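Local coordinates for protein Na-K-Cl cotransporter (Methanosarcina acetivorans, PDB 3G40) that forms the cytoplasmic C-terminal domain of a prokaryotic cation-chloride cotransporter of the SLC12A family, which probably moves chloride together with cations across the membrane, at residues Leu113-Pro118 / Arg128-Lys133; Lys133-Arg138 / Phe274-Gly279; Leu175-Leu180 / Leu252-Asp257; Leu182-Lys187 / Leu247-Leu252. All coordinates share one frame; numbering follows the deposited sequence.

The four contacts illustrate how one twisted sheet joins two sequence-family regions. Contact 1 lies in the first and contacts 3 and 4 in the second, while contact 2 joins the two. Contacts 1 and 2 share helix 124-136 and Lys133, their centres about 10 Å apart. Contact 3 is closest to contact 2, with centres about 8 Å apart, and Asp277 of contact 2 reaches Leu180 of contact 3. Contacts 3 and 4 share Leu252 and helix 179-192, centres about 11 Å apart. The longest span, about 17 Å between centres, separates contacts 1 and 4, yet Ile131 still touches Leu252. Each contact belongs to the framework of this soluble domain.

Contact 1 (Leu113-Pro118 / Arg128-Lys133); sequences LFLRLP and REIIRK
Leu113 and Leu115 meet Ile130 and Ile131 inside a beta-alpha-beta unit, in which strand 112-116 leads through helix 124-136 to the parallel neighbouring strand 140-145. Strand and helix segments run almost antiparallel, at 165°, and their axes come no nearer than 10.5 Å, the usual stand-off of a helix laid on a sheet with side chains filling the space.

The apolar contacts form one small cluster. Leu113 and Leu115, two residues apart on the strand, both point at the helix, and Phe114 between them faces helix 30-44 on the other side of the sheet. Of the two leucines, Leu115 makes the broader contact: its CD1 lies 3.9 Å from Ile131 CG1 and 4.0 Å from Ile130 CG2, so a single methyl group touches both isoleucines. Ile131 also packs on Leu252 and Pro256, tying the cluster to the second family region.

The polar contacts stay on the helix. Arg132 NH2 forms a salt bridge with Glu129 OE2 at 2.9 Å, using the syn lone pair of that oxygen, which lies in the guanidinium plane; Lys133 NZ adds only a long ion pair to the same oxygen.

Packing is tightest where Leu113 and Ile130 cross at about a right angle. Ile130 CG2 stands anti to its own backbone N and leans against Leu113 CD2 at 3.3 Å, inside the usual van der Waals separation.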
# COMPACT_ATOMS: atom_id res chain seq x y z
N LEU A 113 8.43 -18.07 -9.21
CA LEU A 113 8.81 -17.81 -7.82
C LEU A 113 8.77 -16.31 -7.51
O LEU A 113 9.44 -15.52 -8.16
CB LEU A 113 10.23 -18.33 -7.58
CG LEU A 113 10.78 -18.11 -6.16
CD1 LEU A 113 9.90 -18.84 -5.13
CD2 LEU A 113 12.21 -18.59 -6.08
N PHE A 114 7.98 -15.93 -6.50
CA PHE A 114 7.85 -14.54 -6.09
C PHE A 114 8.65 -14.24 -4.83
O PHE A 114 8.34 -14.76 -3.75
CB PHE A 114 6.38 -14.18 -5.89
CG PHE A 114 6.14 -12.71 -5.65
CD1 PHE A 114 5.75 -11.89 -6.69
CD2 PHE A 114 6.30 -12.15 -4.38
CE1 PHE A 114 5.52 -10.52 -6.49
CE2 PHE A 114 6.08 -10.78 -4.17
CZ PHE A 114 5.68 -9.97 -5.24
N LEU A 115 9.67 -13.39 -4.96
CA LEU A 115 10.55 -13.06 -3.85
C LEU A 115 10.53 -11.58 -3.56
O LEU A 115 10.45 -10.75 -4.47
CB LEU A 115 11.99 -13.45 -4.16
CG LEU A 115 12.27 -14.91 -4.51
CD1 LEU A 115 13.70 -15.06 -4.97
CD2 LEU A 115 12.00 -15.80 -3.31
N ARG A 116 10.63 -11.25 -2.29
CA ARG A 116 10.76 -9.87 -1.86
C ARG A 116 12.25 -9.57 -1.70
O ARG A 116 13.02 -10.39 -1.20
CB ARG A 116 10.01 -9.68 -0.54
CG ARG A 116 10.07 -8.29 0.06
CD ARG A 116 9.45 -8.26 1.45
NE ARG A 116 10.04 -7.21 2.28
CZ ARG A 116 11.00 -7.42 3.17
NH1 ARG A 116 11.46 -8.65 3.37
NH2 ARG A 116 11.49 -6.41 3.87
N LEU A 117 12.66 -8.39 -2.16
CA LEU A 117 14.03 -7.95 -1.98
C LEU A 117 14.09 -7.11 -0.71
O LEU A 117 13.58 -5.99 -0.67
CB LEU A 117 14.49 -7.10 -3.19
CG LEU A 117 15.95 -6.63 -3.26
CD1 LEU A 117 16.92 -7.80 -3.25
CD2 LEU A 117 16.17 -5.76 -4.49
N PRO A 118 14.68 -7.66 0.36
CA PRO A 118 14.70 -6.94 1.64
C PRO A 118 15.66 -5.76 1.60
O PRO A 118 16.55 -5.71 0.75
CB PRO A 118 15.21 -8.00 2.63
CG PRO A 118 15.10 -9.32 1.91
CD PRO A 118 15.26 -9.01 0.45
N ARG A 128 20.26 -15.04 -4.05
CA ARG A 128 20.91 -15.26 -5.33
C ARG A 128 20.92 -16.75 -5.68
O ARG A 128 20.69 -17.13 -6.82
CB ARG A 128 22.35 -14.73 -5.27
CG ARG A 128 22.82 -14.04 -6.54
CD ARG A 128 24.22 -13.46 -6.35
NE ARG A 128 24.30 -12.67 -5.12
CZ ARG A 128 25.43 -12.38 -4.49
NH1 ARG A 128 26.59 -12.83 -4.95
NH2 ARG A 128 25.40 -11.66 -3.38
N GLU A 129 21.18 -17.59 -4.68
CA GLU A 129 21.22 -19.03 -4.90
C GLU A 129 19.83 -19.56 -5.26
O GLU A 129 19.69 -20.42 -6.13
CB GLU A 129 21.74 -19.74 -3.65
CG GLU A 129 21.93 -21.24 -3.83
CD GLU A 129 22.75 -21.58 -5.05
OE1 GLU A 129 23.60 -20.75 -5.46
OE2 GLU A 129 22.56 -22.68 -5.61
N ILE A 130 18.81 -19.04 -4.57
CA ILE A 130 17.43 -19.40 -4.86
C ILE A 130 17.09 -19.04 -6.30
O ILE A 130 16.53 -19.85 -7.04
CB ILE A 130 16.47 -18.69 -3.90
CG1 ILE A 130 16.54 -19.32 -2.51
CG2 ILE A 130 15.04 -18.75 -4.42
CD1 ILE A 130 16.15 -20.77 -2.49
N ILE A 131 17.44 -17.82 -6.69
CA ILE A 131 17.20 -17.33 -8.04
C ILE A 131 17.87 -18.20 -9.10
O ILE A 131 17.28 -18.52 -10.13
CB ILE A 131 17.69 -15.87 -8.18
CG1 ILE A 131 16.78 -14.94 -7.36
CG2 ILE A 131 17.73 -15.45 -9.64
CD1 ILE A 131 17.28 -13.52 -7.27
N ARG A 132 19.11 -18.58 -8.84
CA ARG A 132 19.87 -19.44 -9.74
C ARG A 132 19.19 -20.81 -9.87
O ARG A 132 19.07 -21.35 -10.97
CB ARG A 132 21.29 -19.59 -9.19
CG ARG A 132 22.39 -19.72 -10.22
CD ARG A 132 23.73 -19.89 -9.52
NE ARG A 132 23.71 -21.02 -8.60
CZ ARG A 132 24.39 -22.15 -8.78
NH1 ARG A 132 25.17 -22.30 -9.84
NH2 ARG A 132 24.29 -23.14 -7.89
N LYS A 133 18.74 -21.35 -8.74
CA LYS A 133 18.09 -22.65 -8.69
C LYS A 133 16.73 -22.69 -9.38
O LYS A 133 16.33 -23.73 -9.92
CB LYS A 133 17.90 -23.09 -7.23
CG LYS A 133 19.18 -23.37 -6.44
CD LYS A 133 19.70 -24.79 -6.66
CE LYS A 133 20.87 -25.09 -5.72
NZ LYS A 133 21.76 -26.17 -6.23

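Contact 2 (Lys133-Arg138 / Phe274-Gly279); sequences KASMYR and FALDSG
Arg138 and Ser278 bring the two backbones closest, with their CA atoms 5.4 Å apart, at a point where helix 124-136 has just ended and strand 271-276 has just run out. The helix finishes in a Schellman motif. Arg138, at positive phi (53°), is its C-prime residue; its N bonds to Ser135 O, and Met139 N reaches back to Ala134 O. This turn brings the carbonyl of Arg138 round to the residues that follow the strand.

Ser278 packs its CB against that carbonyl, 3.7 Å from Arg138 O, a van der Waals contact. The polar ends of both residues are engaged elsewhere: Ser278 OG, held between its own backbone N and carbonyl carbon, bonds to Glu280 N, and Arg138 NE forms a salt bridge with Glu280. Glu280 thus serves both sides, with its carboxylate as acceptor and its backbone N as donor.

A turn back along the helix, one water joins the two segments. Ser135 OG donates to it at 2.7 Å, and the water in turn donates to Asp277 O, also at 2.7 Å, so that a gap too wide for a direct bond is bridged by a two-step polar link. Beside this link Ser135 OG also lies 4.1 Å from Leu276 CD2, the last strand residue, whose CG stands anti to its backbone N (chi1 170°) and brings the methyl to the helix. Leu276 packs further on Leu252 and Pro254.

Helix end, ordered water and strand end together make a junction in the middle of the mixed alpha/beta sheet, at the C-terminal end of strand 271-276, which pairs antiparallel with strand 140-145, where the first and second family regions meet.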
# COMPACT_ATOMS: atom_id res chain seq x y z
N LYS A 133 18.74 -21.35 -8.74
CA LYS A 133 18.09 -22.65 -8.69
C LYS A 133 16.73 -22.69 -9.38
O LYS A 133 16.33 -23.73 -9.92
CB LYS A 133 17.90 -23.09 -7.23
CG LYS A 133 19.18 -23.37 -6.44
CD LYS A 133 19.70 -24.79 -6.66
CE LYS A 133 20.87 -25.09 -5.72
NZ LYS A 133 21.76 -26.17 -6.23
N ALA A 134 16.00 -21.58 -9.36
CA ALA A 134 14.62 -21.55 -9.87
C ALA A 134 14.55 -21.95 -11.34
O ALA A 134 13.60 -22.60 -11.77
CB ALA A 134 13.97 -20.18 -9.64
N SER A 135 15.57 -21.56 -12.10
CA SER A 135 15.62 -21.86 -13.52
C SER A 135 15.69 -23.37 -13.75
O SER A 135 15.13 -23.89 -14.71
CB SER A 135 16.83 -21.17 -14.16
OG SER A 135 16.93 -19.83 -13.70
N MET A 136 16.37 -24.07 -12.84
CA MET A 136 16.52 -25.51 -12.94
C MET A 136 15.17 -26.22 -12.92
O MET A 136 14.99 -27.25 -13.57
CB MET A 136 17.39 -26.02 -11.79
CG MET A 136 18.72 -25.29 -11.64
SD MET A 136 19.68 -25.86 -10.23
CE MET A 136 21.17 -24.88 -10.42
N TYR A 137 14.22 -25.67 -12.17
CA TYR A 137 12.89 -26.26 -12.09
C TYR A 137 11.91 -25.64 -13.08
O TYR A 137 10.70 -25.61 -12.84
CB TYR A 137 12.36 -26.16 -10.65
CG TYR A 137 13.19 -26.93 -9.65
CD1 TYR A 137 14.24 -26.32 -8.98
CD2 TYR A 137 12.94 -28.27 -9.40
CE1 TYR A 137 15.01 -27.02 -8.07
CE2 TYR A 137 13.71 -28.98 -8.49
CZ TYR A 137 14.74 -28.35 -7.83
OH TYR A 137 15.51 -29.05 -6.93
N ARG A 138 12.44 -25.15 -14.20
CA ARG A 138 11.61 -24.50 -15.22
C ARG A 138 10.76 -23.37 -14.63
O ARG A 138 9.59 -23.21 -14.99
CB ARG A 138 10.70 -25.53 -15.89
CG ARG A 138 11.43 -26.67 -16.57
CD ARG A 138 10.48 -27.81 -16.88
NE ARG A 138 9.29 -27.35 -17.61
CZ ARG A 138 8.18 -28.07 -17.74
NH1 ARG A 138 8.09 -29.27 -17.20
NH2 ARG A 138 7.15 -27.57 -18.42
N PHE A 274 11.66 -7.03 -10.74
CA PHE A 274 12.67 -7.58 -11.64
C PHE A 274 12.28 -8.99 -12.04
O PHE A 274 12.04 -9.85 -11.18
CB PHE A 274 14.05 -7.57 -10.97
CG PHE A 274 14.46 -6.21 -10.49
CD1 PHE A 274 14.00 -5.73 -9.28
CD2 PHE A 274 15.28 -5.40 -11.27
CE1 PHE A 274 14.36 -4.46 -8.83
CE2 PHE A 274 15.65 -4.14 -10.84
CZ PHE A 274 15.19 -3.66 -9.62
N ALA A 275 12.19 -9.22 -13.34
CA ALA A 275 11.64 -10.46 -13.86
C ALA A 275 12.65 -11.29 -14.65
O ALA A 275 13.19 -10.83 -15.66
CB ALA A 275 10.41 -10.17 -14.70
N LEU A 276 12.90 -12.52 -14.18
CA LEU A 276 13.78 -13.46 -14.88
C LEU A 276 12.92 -14.54 -15.51
O LEU A 276 12.10 -15.17 -14.83
CB LEU A 276 14.78 -14.08 -13.90
CG LEU A 276 15.63 -15.27 -14.37
CD1 LEU A 276 16.58 -14.88 -15.50
CD2 LEU A 276 16.41 -15.83 -13.19
N ASP A 277 13.10 -14.75 -16.81
CA ASP A 277 12.35 -15.76 -17.55
C ASP A 277 12.75 -17.18 -17.16
O ASP A 277 13.87 -17.43 -16.73
CB ASP A 277 12.62 -15.62 -19.05
CG ASP A 277 11.95 -14.42 -19.66
OD1 ASP A 277 11.25 -13.68 -18.95
OD2 ASP A 277 12.13 -14.24 -20.88
N SER A 278 11.83 -18.12 -17.34
CA SER A 278 12.17 -19.53 -17.19
C SER A 278 12.89 -19.95 -18.46
O SER A 278 13.70 -20.88 -18.46
CB SER A 278 10.91 -20.37 -17.04
OG SER A 278 10.10 -20.29 -18.20
N GLY A 279 12.59 -19.24 -19.55
CA GLY A 279 13.12 -19.59 -20.85
C GLY A 279 12.08 -20.31 -21.68
O GLY A 279 12.25 -20.52 -22.88
O HOH W 1 14.56 -18.94 -14.54

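Contact 3 (Leu175-Leu180 / Leu252-Asp257); sequences LGNMDL and LDPNPD
Leu252 O accepts a hydrogen bond from Asn177 ND2 at 2.8 Å, with an N-H...O angle of 149°. The oxygen lies almost in the plane of the Asn177 amide, whereas the donor stands above the plane of the Leu252 carbonyl, well tilted from it. With CG anti to its backbone N (chi1 -172°), the asparagine extends straight across the gap to the loop that follows strand 247-251. ND2 also comes within 4.1 Å of Pro254 CD, so the proline ring flanks the amide.

The other amide atom is used too: Asn177 OD1 accepts from Asp277 N, beyond the end of the adjacent strand 271-276. The side chain therefore ties two strand ends at once, and its flip state is fixed, donor to one and acceptor to the other. Its backbone O takes a further bond from Ser251 OG, while Asn177 sits at the centre of an inverse gamma turn closed by Met178 N and Gly176 O, 2.7 Å apart. With an alanine here, Leu252 O and Asp277 N would probably each lose this partner, and the turn would be less firmly tied to the two strand ends.

In the facing loop Asp253 OD1 accepts from Asn255 N, met from above the carboxylate plane, which makes an Asx turn. The asparagine side chain bridges the loop leading into helix 179-192 and the loop before helix 258-268, at the C-terminal ends of the parallel strands 247-251 and 271-276, where loops of an alpha/beta sheet gather.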
# COMPACT_ATOMS: atom_id res chain seq x y z
N LEU A 175 12.39 -13.36 -27.67
CA LEU A 175 12.65 -12.04 -27.11
C LEU A 175 13.83 -12.10 -26.16
O LEU A 175 14.37 -11.07 -25.77
CB LEU A 175 11.41 -11.53 -26.37
CG LEU A 175 10.21 -11.18 -27.25
CD1 LEU A 175 9.04 -10.77 -26.39
CD2 LEU A 175 10.58 -10.07 -28.22
N GLY A 176 14.24 -13.32 -25.79
CA GLY A 176 15.28 -13.50 -24.80
C GLY A 176 14.71 -13.23 -23.42
O GLY A 176 13.52 -13.43 -23.19
N ASN A 177 15.55 -12.75 -22.51
CA ASN A 177 15.11 -12.60 -21.12
C ASN A 177 14.23 -11.39 -20.86
O ASN A 177 14.62 -10.46 -20.14
CB ASN A 177 16.33 -12.58 -20.18
CG ASN A 177 15.94 -12.62 -18.72
OD1 ASN A 177 14.90 -13.17 -18.35
ND2 ASN A 177 16.77 -12.03 -17.87
N MET A 178 13.03 -11.38 -21.45
CA MET A 178 12.10 -10.28 -21.22
C MET A 178 10.63 -10.69 -21.37
O MET A 178 9.74 -9.84 -21.30
CB MET A 178 12.40 -9.08 -22.16
CG MET A 178 12.02 -9.33 -23.61
SD MET A 178 11.99 -7.81 -24.61
CE MET A 178 13.68 -7.26 -24.43
N ASP A 179 10.38 -11.98 -21.57
CA ASP A 179 9.00 -12.43 -21.76
C ASP A 179 8.14 -12.22 -20.52
O ASP A 179 7.01 -11.71 -20.61
CB ASP A 179 8.96 -13.90 -22.17
CG ASP A 179 9.54 -14.13 -23.54
OD1 ASP A 179 8.76 -14.24 -24.50
OD2 ASP A 179 10.78 -14.19 -23.65
N LEU A 180 8.67 -12.60 -19.36
CA LEU A 180 7.94 -12.47 -18.09
C LEU A 180 7.73 -10.98 -17.79
O LEU A 180 6.65 -10.56 -17.37
CB LEU A 180 8.71 -13.14 -16.95
CG LEU A 180 7.99 -13.87 -15.82
CD1 LEU A 180 8.83 -13.84 -14.53
CD2 LEU A 180 6.58 -13.36 -15.57
N LEU A 252 15.44 -9.34 -14.85
CA LEU A 252 16.37 -9.78 -13.82
C LEU A 252 17.45 -10.67 -14.44
O LEU A 252 17.13 -11.69 -15.07
CB LEU A 252 15.62 -10.55 -12.71
CG LEU A 252 16.41 -11.18 -11.56
CD1 LEU A 252 17.20 -10.12 -10.82
CD2 LEU A 252 15.45 -11.91 -10.60
N ASP A 253 18.71 -10.28 -14.29
CA ASP A 253 19.84 -11.07 -14.78
C ASP A 253 19.85 -12.41 -14.06
O ASP A 253 19.64 -12.45 -12.85
CB ASP A 253 21.14 -10.30 -14.52
CG ASP A 253 22.38 -10.98 -15.11
OD1 ASP A 253 22.37 -12.21 -15.31
OD2 ASP A 253 23.37 -10.26 -15.37
N PRO A 254 20.09 -13.51 -14.80
CA PRO A 254 20.18 -14.85 -14.20
C PRO A 254 21.19 -14.89 -13.05
O PRO A 254 21.11 -15.75 -12.16
CB PRO A 254 20.69 -15.72 -15.36
CG PRO A 254 20.22 -15.02 -16.58
CD PRO A 254 20.19 -13.55 -16.27
N ASN A 255 22.14 -13.97 -13.09
CA ASN A 255 23.16 -13.83 -12.06
C ASN A 255 23.16 -12.39 -11.59
O ASN A 255 24.02 -11.60 -11.98
CB ASN A 255 24.54 -14.20 -12.63
CG ASN A 255 25.68 -13.86 -11.68
OD1 ASN A 255 25.47 -13.69 -10.48
ND2 ASN A 255 26.88 -13.75 -12.23
N PRO A 256 22.18 -12.04 -10.75
CA PRO A 256 21.81 -10.64 -10.48
C PRO A 256 22.72 -9.93 -9.48
O PRO A 256 23.24 -10.54 -8.56
CB PRO A 256 20.41 -10.76 -9.88
CG PRO A 256 20.07 -12.25 -9.86
CD PRO A 256 21.36 -12.98 -9.98
N ASP A 257 22.89 -8.62 -9.68
CA ASP A 257 23.50 -7.76 -8.68
C ASP A 257 22.37 -7.13 -7.88
O ASP A 257 21.79 -6.13 -8.31
CB ASP A 257 24.35 -6.68 -9.35
CG ASP A 257 25.08 -5.81 -8.34
OD1 ASP A 257 24.80 -5.90 -7.13
OD2 ASP A 257 25.96 -5.02 -8.77

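Contact 4 (Leu182-Lys187 / Leu247-Leu252); sequences LLIAYK and LHIFSL
Ile249 against Ala185 and Ile184 is a buried helix-on-sheet contact in the second half of the domain. Helix 179-192, which connects the parallel strands 157-161 and 195-201 as a beta-alpha-beta crossover, lies over strand 247-251, the other neighbour of strand 157-161. The shortest CA separation, 7.0 Å, is between Ala185 and Ile249, a close approach, consistent with the small alanine side chain on the helix.

One methyl does most of the touching. Ile249 CD1 reaches the helix backbone itself, 3.5 Å from Ala185 CA and 3.7 Å from Ala185 N, and lies 3.8 Å from Ala185 CB. Its extended side chain, with CG1 anti to the carbonyl carbon and chi2 at 168°, carries CD1 this far. On the neighbouring helix position Ile184 CG2 meets the same methyl at 4.0 Å. That group stands anti to the backbone N of Ile184 and faces the sheet, whereas the CG1 branch leads elsewhere.

The surroundings are equally apolar. Ile249 continues onto Ala181 of the same helix and onto Ile158 and Leu160 of the adjoining strand, and Ala185 also rests on Leu160. On the strand the side chains alternate: Ile249 faces the helix, while those of His248 and Phe250 contact Trp161.

Every pair across these segments is carbon on carbon or methyl on backbone, which implies that the helix is probably held here by shape and the exclusion of water, with no directional bond in this contact to set its rotation.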
# COMPACT_ATOMS: atom_id res chain seq x y z
N LEU A 182 7.42 -8.48 -19.90
CA LEU A 182 6.34 -8.01 -20.77
C LEU A 182 4.96 -8.47 -20.32
O LEU A 182 4.00 -7.70 -20.32
CB LEU A 182 6.60 -8.44 -22.22
CG LEU A 182 5.59 -8.03 -23.29
CD1 LEU A 182 5.42 -6.49 -23.30
CD2 LEU A 182 6.06 -8.54 -24.65
N LEU A 183 4.85 -9.75 -19.95
CA LEU A 183 3.57 -10.30 -19.51
C LEU A 183 3.08 -9.63 -18.24
O LEU A 183 1.89 -9.33 -18.10
CB LEU A 183 3.68 -11.81 -19.31
CG LEU A 183 3.80 -12.60 -20.61
CD1 LEU A 183 4.42 -13.97 -20.36
CD2 LEU A 183 2.43 -12.73 -21.29
N ILE A 184 4.00 -9.38 -17.30
CA ILE A 184 3.65 -8.68 -16.08
C ILE A 184 3.24 -7.23 -16.36
O ILE A 184 2.29 -6.72 -15.76
CB ILE A 184 4.82 -8.72 -15.08
CG1 ILE A 184 5.02 -10.14 -14.53
CG2 ILE A 184 4.57 -7.75 -13.93
CD1 ILE A 184 3.93 -10.61 -13.58
N ALA A 185 3.95 -6.57 -17.29
CA ALA A 185 3.60 -5.21 -17.69
C ALA A 185 2.16 -5.16 -18.22
O ALA A 185 1.37 -4.31 -17.82
CB ALA A 185 4.60 -4.67 -18.76
N TYR A 186 1.83 -6.09 -19.10
CA TYR A 186 0.49 -6.13 -19.69
C TYR A 186 -0.58 -6.46 -18.64
O TYR A 186 -1.67 -5.89 -18.64
CB TYR A 186 0.44 -7.19 -20.78
CG TYR A 186 -0.93 -7.29 -21.40
CD1 TYR A 186 -1.32 -6.44 -22.42
CD2 TYR A 186 -1.86 -8.22 -20.93
CE1 TYR A 186 -2.58 -6.52 -22.98
CE2 TYR A 186 -3.13 -8.30 -21.47
CZ TYR A 186 -3.48 -7.45 -22.50
OH TYR A 186 -4.74 -7.53 -23.05
N LYS A 187 -0.28 -7.44 -17.80
CA LYS A 187 -1.23 -7.84 -16.75
C LYS A 187 -1.54 -6.67 -15.79
O LYS A 187 -2.71 -6.39 -15.49
CB LYS A 187 -0.65 -9.04 -15.99
CG LYS A 187 -1.44 -9.49 -14.74
CD LYS A 187 -2.89 -9.81 -15.09
CE LYS A 187 -3.01 -11.09 -15.91
NZ LYS A 187 -4.44 -11.39 -16.22
N LEU A 247 5.45 2.01 -10.88
CA LEU A 247 6.20 0.77 -10.85
C LEU A 247 7.07 0.67 -12.08
O LEU A 247 6.59 0.82 -13.21
CB LEU A 247 5.25 -0.43 -10.84
CG LEU A 247 5.93 -1.81 -10.88
CD1 LEU A 247 6.64 -2.15 -9.57
CD2 LEU A 247 4.92 -2.92 -11.23
N HIS A 248 8.35 0.41 -11.84
CA HIS A 248 9.30 0.12 -12.91
C HIS A 248 9.50 -1.40 -12.99
O HIS A 248 9.83 -2.03 -11.99
CB HIS A 248 10.64 0.76 -12.59
CG HIS A 248 10.59 2.26 -12.52
ND1 HIS A 248 10.82 3.06 -13.61
CD2 HIS A 248 10.32 3.09 -11.49
CE1 HIS A 248 10.71 4.33 -13.26
NE2 HIS A 248 10.40 4.38 -11.97
N ILE A 249 9.29 -1.96 -14.18
CA ILE A 249 9.56 -3.38 -14.43
C ILE A 249 10.85 -3.51 -15.22
O ILE A 249 11.02 -2.89 -16.28
CB ILE A 249 8.40 -4.02 -15.23
CG1 ILE A 249 7.07 -3.84 -14.46
CG2 ILE A 249 8.69 -5.50 -15.53
CD1 ILE A 249 5.85 -4.17 -15.26
N PHE A 250 11.79 -4.29 -14.68
CA PHE A 250 13.06 -4.57 -15.34
C PHE A 250 13.17 -6.07 -15.59
O PHE A 250 12.45 -6.86 -14.97
CB PHE A 250 14.24 -4.15 -14.45
CG PHE A 250 14.31 -2.67 -14.20
CD1 PHE A 250 13.68 -2.11 -13.10
CD2 PHE A 250 15.04 -1.85 -15.04
CE1 PHE A 250 13.75 -0.74 -12.86
CE2 PHE A 250 15.11 -0.47 -14.81
CZ PHE A 250 14.47 0.08 -13.72
N SER A 251 14.07 -6.47 -16.47
CA SER A 251 14.47 -7.87 -16.53
C SER A 251 15.47 -8.13 -15.41
O SER A 251 16.24 -7.24 -15.04
CB SER A 251 15.06 -8.21 -17.90
OG SER A 251 14.03 -8.17 -18.87
N LEU A 252 15.44 -9.34 -14.85
CA LEU A 252 16.37 -9.78 -13.82
C LEU A 252 17.45 -10.67 -14.44
O LEU A 252 17.13 -11.69 -15.07
CB LEU A 252 15.62 -10.55 -12.71
CG LEU A 252 16.41 -11.18 -11.56
CD1 LEU A 252 17.20 -10.12 -10.82
CD2 LEU A 252 15.45 -11.91 -10.60